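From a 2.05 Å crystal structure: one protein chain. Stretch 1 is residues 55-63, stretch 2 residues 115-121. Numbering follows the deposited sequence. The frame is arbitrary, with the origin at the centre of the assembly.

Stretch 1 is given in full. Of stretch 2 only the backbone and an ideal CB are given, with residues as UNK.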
# COMPACT_ATOMS: atom_id res chain seq x y z
N LYS A 55 10.56 -5.35 4.28
CA LYS A 55 11.78 -5.47 5.07
C LYS A 55 12.19 -4.11 5.67
O LYS A 55 12.58 -4.03 6.83
CB LYS A 55 12.90 -6.04 4.20
CG LYS A 55 14.14 -6.48 4.96
CD LYS A 55 15.06 -7.28 4.04
CE LYS A 55 16.26 -7.86 4.77
NZ LYS A 55 17.21 -6.80 5.24
N LEU A 56 12.11 -3.05 4.86
CA LEU A 56 12.38 -1.69 5.35
C LEU A 56 11.47 -1.32 6.51
O LEU A 56 11.93 -0.86 7.55
CB LEU A 56 12.22 -0.66 4.23
CG LEU A 56 12.39 0.80 4.67
CD1 LEU A 56 13.85 1.14 4.87
CD2 LEU A 56 11.75 1.77 3.71
N PHE A 57 10.16 -1.51 6.33
CA PHE A 57 9.20 -1.20 7.38
C PHE A 57 9.44 -2.04 8.63
O PHE A 57 9.30 -1.55 9.74
CB PHE A 57 7.77 -1.39 6.89
CG PHE A 57 7.34 -0.38 5.88
CD1 PHE A 57 7.69 0.96 6.04
CD2 PHE A 57 6.60 -0.74 4.78
CE1 PHE A 57 7.31 1.91 5.12
CE2 PHE A 57 6.22 0.20 3.84
CZ PHE A 57 6.57 1.53 4.02
N ASP A 58 9.81 -3.31 8.45
CA ASP A 58 10.15 -4.17 9.58
C ASP A 58 11.27 -3.54 10.41
O ASP A 58 11.16 -3.40 11.64
CB ASP A 58 10.59 -5.57 9.12
CG ASP A 58 9.44 -6.40 8.53
OD1 ASP A 58 8.27 -6.16 8.88
OD2 ASP A 58 9.73 -7.30 7.71
N GLN A 59 12.34 -3.16 9.73
CA GLN A 59 13.54 -2.62 10.37
C GLN A 59 13.28 -1.25 11.02
O GLN A 59 13.92 -0.89 12.02
CB GLN A 59 14.68 -2.56 9.36
CG GLN A 59 15.09 -3.95 8.85
CD GLN A 59 16.17 -3.92 7.79
OE1 GLN A 59 16.25 -2.97 7.00
NE2 GLN A 59 17.00 -4.95 7.76
N LEU A 60 12.34 -0.49 10.46
CA LEU A 60 11.98 0.81 11.01
C LEU A 60 11.07 0.69 12.22
O LEU A 60 10.78 1.68 12.89
CB LEU A 60 11.28 1.68 9.97
CG LEU A 60 12.06 2.17 8.76
CD1 LEU A 60 11.13 3.01 7.90
CD2 LEU A 60 13.29 2.96 9.18
N GLY A 61 10.58 -0.52 12.50
CA GLY A 61 9.68 -0.74 13.63
C GLY A 61 8.25 -0.29 13.35
O GLY A 61 7.48 -0.00 14.27
N ALA A 62 7.89 -0.24 12.08
CA ALA A 62 6.57 0.22 11.69
C ALA A 62 5.63 -0.96 11.45
O ALA A 62 6.01 -1.95 10.84
CB ALA A 62 6.66 1.10 10.43
N ARG A 63 4.40 -0.86 11.94
CA ARG A 63 3.46 -1.93 11.66
C ARG A 63 2.62 -1.58 10.43
O ARG A 63 2.16 -0.45 10.26
CB ARG A 63 2.57 -2.23 12.87
CG ARG A 63 1.44 -1.26 13.11
CD ARG A 63 0.57 -1.78 14.25
NE ARG A 63 1.39 -2.19 15.39
CZ ARG A 63 1.01 -3.05 16.33
NH1 ARG A 63 -0.20 -3.61 16.27
NH2 ARG A 63 1.83 -3.36 17.32
N UNK A 115 11.88 11.94 5.46
CA UNK A 115 10.46 12.24 5.66
C UNK A 115 9.62 11.04 6.13
O UNK A 115 8.56 11.22 6.71
CB UNK A 115 9.87 12.78 4.35
N UNK A 116 10.11 9.83 5.87
CA UNK A 116 9.32 8.62 6.09
C UNK A 116 8.97 8.36 7.56
O UNK A 116 7.81 8.10 7.89
CB UNK A 116 10.08 7.41 5.53
N UNK A 117 9.97 8.41 8.43
CA UNK A 117 9.72 8.12 9.85
C UNK A 117 8.75 9.11 10.49
O UNK A 117 7.84 8.70 11.22
CB UNK A 117 11.04 8.13 10.62
N UNK A 118 8.92 10.42 10.23
CA UNK A 118 7.94 11.39 10.75
C UNK A 118 6.53 11.15 10.20
O UNK A 118 5.57 11.33 10.95
CB UNK A 118 8.38 12.81 10.41
N UNK A 119 6.41 10.78 8.93
CA UNK A 119 5.10 10.47 8.34
C UNK A 119 4.49 9.26 9.03
O UNK A 119 3.29 9.24 9.31
CB UNK A 119 5.22 10.21 6.84
N UNK A 120 5.32 8.25 9.27
CA UNK A 120 4.90 7.01 9.91
C UNK A 120 4.48 7.27 11.35
O UNK A 120 3.55 6.66 11.86
CB UNK A 120 6.02 5.97 9.86
N UNK A 121 5.18 8.19 12.00
CA UNK A 121 4.88 8.53 13.38
C UNK A 121 3.61 9.38 13.47
O UNK A 121 2.79 9.19 14.36
CB UNK A 121 6.06 9.27 14.01

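Stretch 1 brings the last turns of a helix, residues 55-60, and the turn that ends it; what it offers across the gap is hydrocarbon: Leu-56, the ring of Phe-57, Leu-60 and the methyl of Ala-62. The helix of stretch 2 crosses it at 74°, with the axes 12.1 Å apart at closest approach. That spacing leaves room for sizeable side chains between the backbones, and the steep crossing limits how many positions can take part.

Position 115 has phi/psi of -93/-22, and nothing of stretch 1 lies within 5.5 Å of its ideal CB. Most residues would suit, polar ones included. It is Lys-115, whose side chain stays at least 10.5 Å from stretch 1.

At position 116 CA-to-CB points toward stretch 1, and the ideal CB lies 5.1 Å from Leu-60 CD1. Ahead lies a hollow walled by Leu-56, Phe-57 and Leu-60, with no polar side-chain atom on its lining. An apolar chain with reach is wanted: leucine, isoleucine or methionine would serve, whereas alanine would stop short of the wall. The deposited residue is Leu-116, with chi1 t and chi2 p. Its CD2 enters the hollow, 3.8 Å from Leu-56 CD2, 3.8 Å from Leu-60 CD1 and 4.2 Å from Phe-57 CE1, so one methyl group meets all three walls.

Position 117 is less constrained. The CA of position 117 is 7.7 Å from Leu-60 CA, yet CA-to-CB points sideways and the ideal CB has no close neighbour from stretch 1. A small or medium apolar residue could brush Leu-60, and a longer polar one could turn into open space. Val-117 takes the first course: its CG2 lies 4.3 Å from Leu-60 CD2, a light contact at the margin.

Positions 118 and 119 are out of reach of stretch 1, which therefore sets no demand on either. Helical angles of -62/-38 at 118 admit many residues, even proline near the beginning of a helix, where a missing amide proton costs little. Here Pro-118 is found, followed by Met-119; both side chains remain 8.3 Å away.

Position 120, one turn after 116, again points toward stretch 1. Its ideal CB is 4.9 Å from Ala-62 CB, and the small methyl there leaves space beside Phe-57 and Leu-60. A branched or flexible aliphatic chain fits this setting; a charge would find no partner among these apolar groups. Leu-120, chi1 m and chi2 t, fills it: CD1 is 3.9 Å from Leu-60 CD1, 4.0 Å from Ala-62 CB and 4.2 Å from Phe-57 CE1. Thus 116 and 120 grip the same phenyl carbon from successive turns, each meeting the ring obliquely.

Position 121 turns out of reach, so small polar residues are as acceptable as larger ones. Thr-121 looks to its own helix, its OG1 donating a hydrogen bond to Val-117 O at 2.8 Å. The rule is compact: two leucines four residues apart carry most of the contact, and no hydrogen bond crosses it.

Stretch 2 (115-121) KLVPMLT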
# COMPACT_ATOMS: atom_id res chain seq x y z
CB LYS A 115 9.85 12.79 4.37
CG LYS A 115 10.49 14.10 3.91
CD LYS A 115 10.27 15.22 4.91
CE LYS A 115 11.11 16.44 4.56
NZ LYS A 115 12.56 16.12 4.64
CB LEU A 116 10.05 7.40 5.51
CG LEU A 116 9.30 6.07 5.49
CD1 LEU A 116 7.99 6.24 4.75
CD2 LEU A 116 10.14 4.97 4.84
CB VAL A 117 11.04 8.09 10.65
CG1 VAL A 117 10.77 8.04 12.16
CG2 VAL A 117 11.86 6.88 10.23
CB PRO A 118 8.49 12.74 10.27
CG PRO A 118 9.97 12.51 10.09
CD PRO A 118 10.07 11.09 9.58
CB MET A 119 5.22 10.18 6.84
CG MET A 119 5.57 11.36 5.96
SD MET A 119 5.92 10.79 4.28
CE MET A 119 4.56 9.66 4.04
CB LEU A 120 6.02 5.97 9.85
CG LEU A 120 6.26 5.33 8.47
CD1 LEU A 120 7.55 4.51 8.47
CD2 LEU A 120 5.09 4.44 8.07
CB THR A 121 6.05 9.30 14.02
OG1 THR A 121 7.22 8.48 13.99
CG2 THR A 121 5.73 9.67 15.46
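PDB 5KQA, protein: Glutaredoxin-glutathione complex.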